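Local coordinates for 16S rRNA processing protein (Pseudomonas aeruginosa, PDB 2F1L) that probably acts as an accessory factor in the final assembly of the 30S ribosomal subunit and supports efficient processing of 16S rRNA, at residues G24-V29 with G34-Y39; N47-R52 with K75-K80; W54-D59 with R63-V68; E119-I124 with L170-A175; Q129-I134 with M179-D184. All coordinates share one frame; numbering follows the deposited sequence.

Interactions 1, 2 and 3 lie in the RimM N-terminal domain, their centres 9 to 12 Å apart; interactions 4 and 5 lie in the PRC barrel domain, centres about 9 Å apart. Strand 35-40 pairs with strand 76-81, tying interaction 1 to interaction 2, and strand 76-81 pairs with 61-73 of interaction 3. In the barrel, strand 122-125 lies between the partners of interaction 5 and carries part of interaction 4. Centres of interactions 3 and 5 are about 33 Å apart, yet interaction 2 bridges the domains: Lys75 NZ forms a 2.7 Å salt bridge with Asp182 OD2. An unidentified ligand lies about 4 Å from the side chain of Tyr39 and about 5 Å from that of Leu77.

Interaction 1 of 5, residues G24-V29 with G34-Y39; sequences GKIVSV and GEVKVY
Lys37 sits opposite two residues, Val27 and Ser28, and its carbonyl serves their successive amides. Val27 N reaches Lys37 O at 2.9 Å in a nearly straight bond, while Ser28 N makes a long, weak one to the same oxygen. Lys37 N returns a bond to Ser28 O at 2.9 Å. Val27 also sends its methyls to Tyr39: CG2 sits over the centre of the ring, 4.2 Å above its plane, and Val27 CG1 meets Tyr39 CD2 at 3.8 Å. Two residues against one in an antiparallel pair make a classic beta bulge, which shifts the register by one. Before it, Lys25 and Tyr39 form a regular hydrogen-bonded pair. Away from the Tyr39 ring, chi1 of Ile26 (-57°) sets CG1 beside the backbone N and leaves CG2 anti to it; Ile26 CG2 packs on Val36 CB at 3.8 Å, and Ile26 CG1 meets Val38 CG2 at 3.9 Å. Strand 97-101 and Phe93 add to the packing around Ile26. Glu159 of the second subunit forms a salt bridge with Lys25 NZ. The ring of Phe187 of the second subunit stacks on Tyr39, and its C-terminal OXT is hydrogen-bonded to Tyr39 OH.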
# COMPACT_ATOMS: atom_id res chain seq x y z
N GLY A 24 -6.14 -12.41 -5.99
CA GLY A 24 -4.77 -12.62 -6.55
C GLY A 24 -4.83 -12.96 -8.03
O GLY A 24 -5.91 -13.00 -8.63
N LYS A 25 -3.68 -13.21 -8.65
CA LYS A 25 -3.66 -13.56 -10.05
C LYS A 25 -2.50 -14.44 -10.38
O LYS A 25 -1.38 -14.15 -9.94
CB LYS A 25 -3.60 -12.31 -10.88
CG LYS A 25 -3.61 -12.61 -12.38
CD LYS A 25 -4.12 -11.45 -13.19
CE LYS A 25 -4.40 -11.85 -14.64
NZ LYS A 25 -4.90 -10.68 -15.40
N ILE A 26 -2.76 -15.48 -11.18
CA ILE A 26 -1.73 -16.40 -11.65
C ILE A 26 -1.06 -15.83 -12.88
O ILE A 26 -1.70 -15.58 -13.89
CB ILE A 26 -2.32 -17.80 -11.98
CG1 ILE A 26 -3.04 -18.39 -10.77
CG2 ILE A 26 -1.25 -18.78 -12.39
CD1 ILE A 26 -3.56 -19.84 -10.99
N VAL A 27 0.25 -15.61 -12.80
CA VAL A 27 0.94 -14.85 -13.86
C VAL A 27 2.07 -15.56 -14.55
O VAL A 27 2.55 -15.10 -15.58
CB VAL A 27 1.51 -13.54 -13.30
CG1 VAL A 27 0.38 -12.64 -12.89
CG2 VAL A 27 2.44 -13.82 -12.10
N SER A 28 2.51 -16.67 -14.01
CA SER A 28 3.56 -17.41 -14.66
C SER A 28 3.70 -18.75 -13.97
O SER A 28 2.87 -19.11 -13.14
CB SER A 28 4.87 -16.62 -14.46
OG SER A 28 5.91 -17.23 -15.19
N VAL A 29 4.79 -19.45 -14.25
CA VAL A 29 5.06 -20.71 -13.60
C VAL A 29 6.19 -20.48 -12.66
O VAL A 29 6.85 -19.52 -12.79
CB VAL A 29 5.41 -21.82 -14.59
CG1 VAL A 29 4.17 -22.14 -15.46
CG2 VAL A 29 6.61 -21.44 -15.43
N GLY A 34 5.43 -27.94 -11.44
CA GLY A 34 4.05 -27.55 -11.64
C GLY A 34 3.48 -26.45 -10.77
O GLY A 34 2.29 -26.13 -10.87
N GLU A 35 4.31 -25.86 -9.91
CA GLU A 35 3.85 -24.70 -9.15
C GLU A 35 3.67 -23.52 -10.08
O GLU A 35 4.28 -23.45 -11.17
CB GLU A 35 4.80 -24.35 -8.00
CG GLU A 35 4.79 -25.46 -6.91
CD GLU A 35 5.69 -25.20 -5.70
OE1 GLU A 35 6.25 -24.09 -5.55
OE2 GLU A 35 5.82 -26.11 -4.86
N VAL A 36 2.82 -22.59 -9.63
CA VAL A 36 2.57 -21.37 -10.37
C VAL A 36 3.02 -20.14 -9.55
O VAL A 36 3.12 -20.17 -8.30
CB VAL A 36 1.08 -21.23 -10.75
CG1 VAL A 36 0.67 -22.30 -11.75
CG2 VAL A 36 0.18 -21.32 -9.53
N LYS A 37 3.29 -19.05 -10.26
CA LYS A 37 3.68 -17.80 -9.66
C LYS A 37 2.43 -16.92 -9.66
O LYS A 37 1.69 -16.85 -10.62
CB LYS A 37 4.80 -17.18 -10.47
CG LYS A 37 5.51 -16.02 -9.81
CD LYS A 37 6.05 -15.07 -10.87
CE LYS A 37 7.45 -14.52 -10.59
NZ LYS A 37 7.58 -13.31 -11.45
N VAL A 38 2.22 -16.28 -8.52
CA VAL A 38 0.96 -15.68 -8.17
C VAL A 38 1.24 -14.33 -7.52
O VAL A 38 2.10 -14.23 -6.65
CB VAL A 38 0.20 -16.60 -7.18
CG1 VAL A 38 -0.88 -15.88 -6.46
CG2 VAL A 38 -0.40 -17.78 -7.94
N TYR A 39 0.57 -13.29 -8.00
CA TYR A 39 0.56 -12.05 -7.26
C TYR A 39 -0.60 -12.14 -6.27
O TYR A 39 -1.67 -12.69 -6.59
CB TYR A 39 0.39 -10.85 -8.20
CG TYR A 39 1.56 -10.49 -9.11
CD1 TYR A 39 2.86 -10.57 -8.67
CD2 TYR A 39 1.34 -9.99 -10.38
CE1 TYR A 39 3.92 -10.18 -9.50
CE2 TYR A 39 2.38 -9.60 -11.21
CZ TYR A 39 3.68 -9.71 -10.76
OH TYR A 39 4.73 -9.36 -11.58

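Interaction 2 of 5, residues N47-R52 with K75-K80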
# COMPACT_ATOMS: atom_id res chain seq x y z
N ASN A 47 -2.01 -13.96 3.14
CA ASN A 47 -3.32 -14.37 3.50
C ASN A 47 -4.01 -15.13 2.40
O ASN A 47 -4.85 -15.97 2.65
CB ASN A 47 -4.11 -13.12 3.86
CG ASN A 47 -5.46 -13.45 4.41
OD1 ASN A 47 -5.55 -14.20 5.35
ND2 ASN A 47 -6.52 -12.91 3.79
N LEU A 48 -3.65 -14.83 1.16
CA LEU A 48 -4.07 -15.64 0.03
C LEU A 48 -3.92 -17.15 0.28
O LEU A 48 -4.74 -17.92 -0.16
CB LEU A 48 -3.27 -15.23 -1.20
CG LEU A 48 -3.54 -16.00 -2.49
CD1 LEU A 48 -4.97 -15.88 -2.85
CD2 LEU A 48 -2.75 -15.47 -3.60
N LEU A 49 -2.87 -17.56 0.98
CA LEU A 49 -2.57 -19.01 1.20
C LEU A 49 -3.57 -19.66 2.16
O LEU A 49 -3.62 -20.89 2.28
CB LEU A 49 -1.14 -19.21 1.73
CG LEU A 49 -0.01 -18.68 0.80
CD1 LEU A 49 1.38 -18.85 1.41
CD2 LEU A 49 -0.07 -19.34 -0.58
N ASP A 50 -4.37 -18.84 2.82
CA ASP A 50 -5.44 -19.31 3.67
C ASP A 50 -6.74 -19.70 2.95
O ASP A 50 -7.68 -20.15 3.58
CB ASP A 50 -5.79 -18.22 4.72
CG ASP A 50 -4.66 -17.98 5.72
OD1 ASP A 50 -3.79 -18.87 5.87
OD2 ASP A 50 -4.63 -16.91 6.33
N TYR A 51 -6.81 -19.53 1.64
CA TYR A 51 -8.01 -19.88 0.90
C TYR A 51 -7.71 -21.13 0.09
O TYR A 51 -6.95 -21.06 -0.86
CB TYR A 51 -8.40 -18.73 -0.03
CG TYR A 51 -8.82 -17.50 0.72
CD1 TYR A 51 -10.09 -17.40 1.24
CD2 TYR A 51 -7.93 -16.45 0.94
CE1 TYR A 51 -10.49 -16.30 1.93
CE2 TYR A 51 -8.34 -15.31 1.64
CZ TYR A 51 -9.63 -15.25 2.15
OH TYR A 51 -10.10 -14.15 2.86
N ARG A 52 -8.26 -22.28 0.50
CA ARG A 52 -7.99 -23.56 -0.15
C ARG A 52 -8.66 -23.70 -1.54
O ARG A 52 -8.18 -24.42 -2.41
CB ARG A 52 -8.37 -24.74 0.76
CG ARG A 52 -8.11 -26.13 0.13
CD ARG A 52 -8.54 -27.28 1.01
NE ARG A 52 -8.03 -27.09 2.36
N LYS A 75 8.10 -10.82 -2.72
CA LYS A 75 6.74 -10.30 -2.65
C LYS A 75 5.81 -11.01 -3.64
O LYS A 75 4.69 -10.63 -3.77
CB LYS A 75 6.75 -8.80 -2.88
CG LYS A 75 7.50 -8.01 -1.80
CD LYS A 75 6.68 -7.87 -0.54
CE LYS A 75 5.67 -6.74 -0.63
NZ LYS A 75 6.37 -5.42 -0.82
N VAL A 76 6.27 -12.05 -4.32
CA VAL A 76 5.33 -12.91 -5.05
C VAL A 76 5.17 -14.22 -4.35
O VAL A 76 5.99 -14.55 -3.48
CB VAL A 76 5.82 -13.25 -6.45
CG1 VAL A 76 5.92 -11.97 -7.32
CG2 VAL A 76 7.17 -14.01 -6.40
N LEU A 77 4.17 -14.99 -4.75
CA LEU A 77 3.94 -16.27 -4.15
C LEU A 77 4.17 -17.39 -5.15
O LEU A 77 3.96 -17.19 -6.34
CB LEU A 77 2.52 -16.38 -3.67
CG LEU A 77 2.20 -15.74 -2.34
CD1 LEU A 77 2.14 -14.25 -2.50
CD2 LEU A 77 0.82 -16.23 -1.84
N ALA A 78 4.54 -18.57 -4.64
CA ALA A 78 4.46 -19.83 -5.40
C ALA A 78 3.41 -20.73 -4.77
O ALA A 78 3.35 -20.90 -3.55
CB ALA A 78 5.82 -20.54 -5.44
N ALA A 79 2.59 -21.31 -5.62
CA ALA A 79 1.44 -22.06 -5.18
C ALA A 79 1.42 -23.40 -5.88
O ALA A 79 1.68 -23.46 -7.08
CB ALA A 79 0.20 -21.30 -5.52
N LYS A 80 1.13 -24.46 -5.12
CA LYS A 80 0.97 -25.80 -5.64
C LYS A 80 -0.52 -26.11 -5.65
O LYS A 80 -1.15 -26.10 -4.60
CB LYS A 80 1.73 -26.82 -4.77
CG LYS A 80 1.69 -28.30 -5.25
CD LYS A 80 2.56 -28.54 -6.50
CE LYS A 80 2.45 -29.99 -7.07
NZ LYS A 80 1.04 -30.39 -7.19
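Leu77 meets Leu48 and Leu49 in a purely aliphatic contact; the one aromatic ring of the two segments, that of Tyr51, stands aside from it, with Leu48 O in plane at its edge. A single methyl, CD2 of Leu77, does all the touching from the strand side. Leu49 reaches for it tip to tip, CD2 to CD2 at 3.5 Å, with Leu49 CG behind at 3.7 Å. Leu48 comes at a slant, its own CD2 4.1 Å from the same Leu77 CD2. The two leucines belong to a 3-10 segment, 47-50, in which Asp50 N bonds to Asn47 O at 2.9 Å, and they bring it against strand 76-81 of the antiparallel sheet of the N-terminal domain. Different first torsions let neighbouring residues converge: CG of Leu48 is anti to its backbone N (chi1 178°), whereas CG of Leu49 lies beside its own (chi1 -59°). Val38 and Ile23 also pack on Leu48, and Leu72 packs on Leu77. Leu77 is also joined through its backbone to Val38.

Interaction 3 of 5, residues W54-D59 with R63-V68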
# COMPACT_ATOMS: atom_id res chain seq x y z
N TRP A 54 -9.94 -22.10 -4.86
CA TRP A 54 -9.72 -21.02 -5.79
C TRP A 54 -10.69 -21.08 -6.97
O TRP A 54 -10.77 -22.09 -7.68
CB TRP A 54 -8.28 -21.13 -6.28
CG TRP A 54 -7.26 -20.70 -5.27
CD1 TRP A 54 -7.47 -20.46 -3.94
CD2 TRP A 54 -5.90 -20.44 -5.51
NE1 TRP A 54 -6.33 -20.04 -3.36
CE2 TRP A 54 -5.33 -20.05 -4.30
CE3 TRP A 54 -5.11 -20.50 -6.65
CZ2 TRP A 54 -3.99 -19.69 -4.19
CZ3 TRP A 54 -3.77 -20.18 -6.52
CH2 TRP A 54 -3.23 -19.77 -5.31
N THR A 55 -11.44 -20.01 -7.18
CA THR A 55 -12.28 -19.90 -8.35
C THR A 55 -11.50 -19.13 -9.40
O THR A 55 -11.33 -17.92 -9.29
CB THR A 55 -13.54 -19.13 -8.02
OG1 THR A 55 -14.18 -19.75 -6.91
CG2 THR A 55 -14.48 -19.11 -9.21
N LEU A 56 -11.00 -19.82 -10.41
CA LEU A 56 -10.16 -19.17 -11.38
C LEU A 56 -11.02 -18.62 -12.49
O LEU A 56 -11.94 -19.31 -12.96
CB LEU A 56 -9.15 -20.14 -11.93
CG LEU A 56 -8.27 -20.79 -10.86
CD1 LEU A 56 -7.34 -21.78 -11.56
CD2 LEU A 56 -7.48 -19.73 -10.05
N ARG A 57 -10.73 -17.41 -12.92
CA ARG A 57 -11.49 -16.80 -13.98
C ARG A 57 -10.59 -16.10 -14.96
O ARG A 57 -9.79 -15.27 -14.55
CB ARG A 57 -12.42 -15.77 -13.41
CG ARG A 57 -13.36 -15.18 -14.45
CD ARG A 57 -14.26 -14.20 -13.80
NE ARG A 57 -13.53 -13.03 -13.37
CZ ARG A 57 -13.85 -12.26 -12.33
NH1 ARG A 57 -14.90 -12.54 -11.56
NH2 ARG A 57 -13.11 -11.21 -12.05
N ARG A 58 -10.73 -16.43 -16.25
CA ARG A 58 -9.99 -15.78 -17.33
C ARG A 58 -10.91 -15.54 -18.52
O ARG A 58 -11.52 -16.48 -19.00
CB ARG A 58 -8.83 -16.66 -17.77
CG ARG A 58 -7.93 -15.99 -18.80
CD ARG A 58 -7.44 -16.93 -19.88
NE ARG A 58 -6.35 -17.68 -19.33
CZ ARG A 58 -6.29 -19.00 -19.21
NH1 ARG A 58 -7.26 -19.78 -19.66
NH2 ARG A 58 -5.22 -19.54 -18.63
N ASP A 59 -10.98 -14.31 -19.03
CA ASP A 59 -11.89 -13.96 -20.14
C ASP A 59 -13.28 -14.55 -19.96
O ASP A 59 -13.81 -15.20 -20.86
CB ASP A 59 -11.33 -14.44 -21.50
CG ASP A 59 -9.95 -13.87 -21.79
OD1 ASP A 59 -9.80 -12.63 -21.72
OD2 ASP A 59 -9.02 -14.66 -22.09
N ARG A 63 -13.52 -21.55 -13.62
CA ARG A 63 -12.83 -22.84 -13.39
C ARG A 63 -12.36 -22.92 -11.93
O ARG A 63 -12.04 -21.90 -11.32
CB ARG A 63 -11.66 -22.97 -14.37
CG ARG A 63 -10.60 -23.95 -13.96
CD ARG A 63 -9.44 -24.01 -14.95
NE ARG A 63 -8.83 -25.34 -14.91
CZ ARG A 63 -7.98 -25.84 -15.80
NH1 ARG A 63 -7.56 -25.13 -16.85
NH2 ARG A 63 -7.54 -27.06 -15.62
N GLN A 64 -12.32 -24.13 -11.38
CA GLN A 64 -12.10 -24.37 -9.95
C GLN A 64 -10.77 -24.99 -9.71
O GLN A 64 -10.37 -25.85 -10.46
CB GLN A 64 -13.15 -25.33 -9.40
CG GLN A 64 -14.57 -24.80 -9.46
CD GLN A 64 -14.72 -23.47 -8.73
OE1 GLN A 64 -14.10 -23.25 -7.67
NE2 GLN A 64 -15.52 -22.56 -9.30
N ALA A 65 -10.07 -24.58 -8.65
CA ALA A 65 -8.79 -25.17 -8.29
C ALA A 65 -8.62 -25.24 -6.78
O ALA A 65 -9.22 -24.45 -6.05
CB ALA A 65 -7.69 -24.37 -8.89
N GLU A 66 -7.83 -26.22 -6.33
CA GLU A 66 -7.53 -26.43 -4.90
C GLU A 66 -6.07 -26.18 -4.61
O GLU A 66 -5.19 -26.80 -5.21
CB GLU A 66 -7.85 -27.85 -4.46
CG GLU A 66 -9.32 -28.16 -4.57
CD GLU A 66 -9.84 -29.08 -3.48
OE1 GLU A 66 -10.03 -28.64 -2.30
OE2 GLU A 66 -10.07 -30.25 -3.83
N LEU A 67 -5.82 -25.30 -3.65
CA LEU A 67 -4.49 -24.95 -3.18
C LEU A 67 -4.03 -26.01 -2.21
O LEU A 67 -4.63 -26.19 -1.15
CB LEU A 67 -4.55 -23.61 -2.45
CG LEU A 67 -3.22 -23.14 -1.84
CD1 LEU A 67 -2.28 -22.81 -2.93
CD2 LEU A 67 -3.41 -21.91 -0.95
N VAL A 68 -2.96 -26.71 -2.56
CA VAL A 68 -2.36 -27.69 -1.67
C VAL A 68 -1.49 -26.98 -0.67
O VAL A 68 -1.65 -27.16 0.49
CB VAL A 68 -1.50 -28.69 -2.43
CG1 VAL A 68 -0.78 -29.63 -1.44
CG2 VAL A 68 -2.38 -29.48 -3.40
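Trp54 N donates to Ala65 O at 2.7 Å, and Ala65 N answers with a 2.8 Å bond to Trp54 O. The two bonds close a hydrogen-bonded pair of an antiparallel beta hairpin. Leu56 and Arg63 form the next hydrogen-bonded pair in register, although the modelled 2.5 Å separation of Leu56 N from Arg63 O is doubtfully short. Leu67 CB stands over one face of the Trp54 indole, 4.3 Å from the centroid of the five-membered ring, a CH-pi contact. With CG of Leu67 anti to the backbone N (chi1 177°), the chain is carried on along the indole, where Leu67 CD1 meets Trp54 CZ2 at 3.8 Å. Ala65 CB touches Leu56 CD1 at 3.7 Å on the same side of the sheet. On the other side, Thr55 and Gln64 lie alongside each other, Gln64 NE2 3.6 Å from Thr55 CG2. Strand 97-101 borders the hairpin, Ile98 packing on Trp54 and Leu56, while Ala79 of strand 76-81 meets both Trp54 and Leu67.

Interaction 4 of 5, residues E119-I124 with L170-A175; sequences EGLKVI and LSIDLA
At one edge of the mixed sheet of the PRC barrel domain, Leu121, just before strand 122-125, meets Ile172, near the end of outermost strand 169-173, and Leu174, just beyond it. Strand 178-181 runs between them in the sheet, so the contact passes over a neighbour and is made by side chains. Near the beginning of 169-173, a classic beta bulge sets Leu170 and Ser171 opposite Arg180. The buried Leu121 extends toward the far strand, its CG anti to the carbonyl carbon (chi1 -71°), and its two methyls share the work. Its CD1 touches Ile172 CG2 at 3.8 Å, the side chains crossing at about a right angle. Leu118 of helix 115-118 and Met179 also pack on Ile172, and Tyr113 and Gln117 on Leu174. Asp173 turns its carboxylate to other use, OD1 taking a hydrogen bond from Ala176 N just after the segment. Leu174 CD2 lies in the fork of Leu121, 3.9 Å from CD1 and 4.1 Å from CD2.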
# COMPACT_ATOMS: atom_id res chain seq x y z
N GLU A 119 -1.97 -4.45 18.48
CA GLU A 119 -1.21 -3.76 19.53
C GLU A 119 -0.30 -4.70 20.27
O GLU A 119 -0.71 -5.75 20.74
CB GLU A 119 -2.16 -3.09 20.53
CG GLU A 119 -2.57 -1.70 20.08
CD GLU A 119 -3.89 -1.21 20.65
OE1 GLU A 119 -4.31 -1.63 21.76
OE2 GLU A 119 -4.51 -0.38 19.96
N GLY A 120 0.96 -4.32 20.39
CA GLY A 120 1.94 -5.13 21.09
C GLY A 120 2.67 -6.11 20.21
O GLY A 120 3.59 -6.74 20.68
N LEU A 121 2.30 -6.25 18.94
CA LEU A 121 3.04 -7.13 18.04
C LEU A 121 4.39 -6.54 17.74
O LEU A 121 4.52 -5.31 17.53
CB LEU A 121 2.30 -7.35 16.74
CG LEU A 121 1.03 -8.20 16.78
CD1 LEU A 121 0.46 -8.30 15.40
CD2 LEU A 121 1.34 -9.56 17.32
N LYS A 122 5.40 -7.41 17.73
CA LYS A 122 6.74 -7.04 17.33
C LYS A 122 6.74 -6.92 15.81
O LYS A 122 6.20 -7.77 15.11
CB LYS A 122 7.74 -8.10 17.77
CG LYS A 122 7.87 -8.28 19.30
CD LYS A 122 8.44 -9.71 19.64
CE LYS A 122 7.90 -10.37 20.97
NZ LYS A 122 7.50 -11.83 20.71
N VAL A 123 7.35 -5.87 15.29
CA VAL A 123 7.38 -5.59 13.86
C VAL A 123 8.80 -5.81 13.35
O VAL A 123 9.72 -5.18 13.78
CB VAL A 123 6.97 -4.14 13.61
CG1 VAL A 123 7.20 -3.72 12.14
CG2 VAL A 123 5.52 -3.96 14.03
N ILE A 124 8.96 -6.73 12.41
CA ILE A 124 10.27 -7.17 11.95
C ILE A 124 10.32 -7.15 10.42
O ILE A 124 9.42 -7.70 9.79
CB ILE A 124 10.52 -8.58 12.43
CG1 ILE A 124 10.50 -8.61 13.97
CG2 ILE A 124 11.86 -9.10 11.90
CD1 ILE A 124 10.24 -9.96 14.51
N LEU A 170 3.40 -8.46 5.52
CA LEU A 170 3.51 -9.74 4.80
C LEU A 170 2.84 -10.91 5.54
O LEU A 170 2.25 -11.79 4.91
CB LEU A 170 4.99 -10.08 4.56
CG LEU A 170 5.81 -8.97 3.91
CD1 LEU A 170 7.14 -9.48 3.50
CD2 LEU A 170 5.08 -8.43 2.70
N SER A 171 3.00 -10.93 6.86
CA SER A 171 2.57 -12.06 7.67
C SER A 171 2.31 -11.56 9.07
O SER A 171 3.06 -10.75 9.58
CB SER A 171 3.68 -13.13 7.75
OG SER A 171 4.12 -13.58 6.47
N ILE A 172 1.26 -12.04 9.71
CA ILE A 172 0.96 -11.68 11.10
C ILE A 172 0.81 -12.98 11.87
O ILE A 172 -0.01 -13.80 11.51
CB ILE A 172 -0.36 -10.90 11.21
CG1 ILE A 172 -0.24 -9.59 10.48
CG2 ILE A 172 -0.74 -10.68 12.66
CD1 ILE A 172 -1.54 -8.73 10.50
N ASP A 173 1.59 -13.18 12.91
CA ASP A 173 1.38 -14.34 13.76
C ASP A 173 1.03 -13.86 15.17
O ASP A 173 1.89 -13.49 15.97
CB ASP A 173 2.61 -15.25 13.74
CG ASP A 173 2.36 -16.57 14.42
OD1 ASP A 173 1.85 -16.55 15.54
OD2 ASP A 173 2.69 -17.63 13.86
N LEU A 174 -0.25 -13.88 15.49
CA LEU A 174 -0.70 -13.37 16.79
C LEU A 174 -0.21 -14.21 17.92
O LEU A 174 0.19 -13.67 18.95
CB LEU A 174 -2.23 -13.29 16.88
CG LEU A 174 -2.85 -12.36 15.85
CD1 LEU A 174 -4.37 -12.48 15.94
CD2 LEU A 174 -2.33 -10.93 16.03
N ALA A 175 -0.26 -15.52 17.76
CA ALA A 175 0.19 -16.38 18.86
C ALA A 175 1.65 -16.12 19.19
O ALA A 175 1.99 -16.06 20.34
CB ALA A 175 -0.04 -17.83 18.53

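Interaction 5 of 5, residues Q129-I134 with M179-D184; sequences QLLGVI and MRVDWD
Leu131 and Ile134 on strand 130-138 face Val181 and Met179 on strand 178-181 at more than pairing distance: Ile134 CA and Met179 CA are 9.5 Å apart, and strand 122-125 lies between the two in the sheet. The regular alternation of strand 130-138 is broken at Leu131 (psi -23°), and Gly132 follows with a positive phi of 145°, so that residues three apart, Leu131 and Ile134, both direct their side chains at the far strand. Backbone bonds from Leu131 and Gly132 both go to Val123. Ile134 makes the closer touch: its CD1 meets CE of Met179, present as selenomethionine, at 3.7 Å, with the SE atom 4.1 Å from the same methyl. The side chains cross at about a right angle. Met179 begins extended, CG anti to the backbone N (chi1 -177°), then bends at its last torsion, which turns the terminal methyl onto the isoleucine. Further along, Leu131 CD1 and Val181 CG2 sit 4.2 Å apart, a looser fit. All four residues are buried. Val123 fills in from the intervening strand, touching Ile134 and Val181, while Ile172 and Val169 pack on Met179 and Leu162 on Val181. Aliphatic side chains gathered from several strands in this way form the hydrophobic interior of the PRC barrel domain.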
# COMPACT_ATOMS: atom_id res chain seq x y z
N GLN A 129 15.42 -7.30 11.07
CA GLN A 129 15.55 -6.22 12.03
C GLN A 129 14.23 -5.94 12.74
O GLN A 129 13.22 -5.84 12.12
CB GLN A 129 16.01 -4.93 11.31
CG GLN A 129 17.33 -5.10 10.52
CD GLN A 129 17.87 -3.79 9.94
OE1 GLN A 129 18.99 -3.39 10.24
NE2 GLN A 129 17.07 -3.12 9.10
N LEU A 130 14.28 -5.81 14.06
CA LEU A 130 13.12 -5.45 14.87
C LEU A 130 13.00 -3.95 14.85
O LEU A 130 13.85 -3.25 15.40
CB LEU A 130 13.30 -5.91 16.32
CG LEU A 130 12.22 -5.46 17.32
CD1 LEU A 130 10.85 -6.02 16.98
CD2 LEU A 130 12.58 -5.86 18.70
N LEU A 131 11.94 -3.46 14.23
CA LEU A 131 11.65 -2.04 14.19
C LEU A 131 10.96 -1.57 15.44
O LEU A 131 10.97 -0.39 15.74
CB LEU A 131 10.73 -1.74 13.02
CG LEU A 131 11.13 -2.26 11.64
CD1 LEU A 131 10.17 -1.75 10.55
CD2 LEU A 131 12.55 -1.87 11.30
N GLY A 132 10.30 -2.46 16.17
CA GLY A 132 9.58 -2.00 17.34
C GLY A 132 8.31 -2.78 17.56
O GLY A 132 8.16 -3.84 17.01
N VAL A 133 7.43 -2.25 18.40
CA VAL A 133 6.12 -2.85 18.65
C VAL A 133 5.05 -1.89 18.19
O VAL A 133 5.22 -0.69 18.27
CB VAL A 133 5.85 -3.19 20.17
CG1 VAL A 133 6.65 -4.39 20.64
CG2 VAL A 133 6.15 -2.05 21.05
N ILE A 134 3.94 -2.42 17.73
CA ILE A 134 2.79 -1.61 17.38
C ILE A 134 2.22 -1.09 18.68
O ILE A 134 1.88 -1.85 19.58
CB ILE A 134 1.74 -2.44 16.63
CG1 ILE A 134 2.26 -2.78 15.23
CG2 ILE A 134 0.45 -1.67 16.48
CD1 ILE A 134 1.55 -3.89 14.59
N MSE A 179 5.06 -9.84 13.61
CA MSE A 179 4.61 -9.43 12.31
C MSE A 179 5.81 -9.23 11.38
O MSE A 179 6.84 -8.66 11.78
CB MSE A 179 3.84 -8.15 12.42
CG MSE A 179 3.30 -7.75 11.12
SE MSE A 179 2.65 -5.88 11.14
CE MSE A 179 0.69 -6.10 11.73
N ARG A 180 5.70 -9.75 10.16
CA ARG A 180 6.76 -9.56 9.20
C ARG A 180 6.27 -8.53 8.19
O ARG A 180 5.15 -8.66 7.67
CB ARG A 180 7.09 -10.85 8.53
CG ARG A 180 7.98 -10.73 7.34
CD ARG A 180 9.42 -10.52 7.71
NE ARG A 180 10.03 -11.77 8.13
CZ ARG A 180 11.26 -11.89 8.64
NH1 ARG A 180 12.04 -10.84 8.76
NH2 ARG A 180 11.71 -13.08 9.02
N VAL A 181 7.13 -7.53 7.93
CA VAL A 181 6.83 -6.41 7.06
C VAL A 181 7.92 -6.18 6.07
O VAL A 181 9.06 -6.62 6.26
CB VAL A 181 6.60 -5.09 7.81
CG1 VAL A 181 5.47 -5.28 8.83
CG2 VAL A 181 7.87 -4.62 8.49
N ASP A 182 7.52 -5.54 4.97
CA ASP A 182 8.46 -5.06 3.99
C ASP A 182 8.41 -3.57 4.09
O ASP A 182 7.38 -2.96 3.79
CB ASP A 182 8.09 -5.52 2.59
CG ASP A 182 9.13 -5.13 1.56
OD1 ASP A 182 10.31 -4.95 1.91
OD2 ASP A 182 8.76 -5.07 0.38
N TRP A 183 9.49 -3.01 4.59
CA TRP A 183 9.59 -1.60 4.90
C TRP A 183 11.05 -1.20 4.99
O TRP A 183 11.86 -1.94 5.52
CB TRP A 183 8.86 -1.25 6.20
CG TRP A 183 8.58 0.22 6.32
CD1 TRP A 183 9.21 1.12 7.11
CD2 TRP A 183 7.63 0.97 5.55
NE1 TRP A 183 8.70 2.37 6.91
CE2 TRP A 183 7.73 2.30 5.94
CE3 TRP A 183 6.69 0.63 4.57
CZ2 TRP A 183 6.94 3.29 5.41
CZ3 TRP A 183 5.90 1.59 4.05
CH2 TRP A 183 6.02 2.92 4.48
N ASP A 184 11.38 -0.03 4.47
CA ASP A 184 12.73 0.48 4.50
C ASP A 184 12.91 1.20 5.84
O ASP A 184 12.21 2.18 6.15
CB ASP A 184 12.91 1.41 3.31
CG ASP A 184 14.22 2.10 3.30
OD1 ASP A 184 14.95 2.01 4.31
OD2 ASP A 184 14.50 2.76 2.28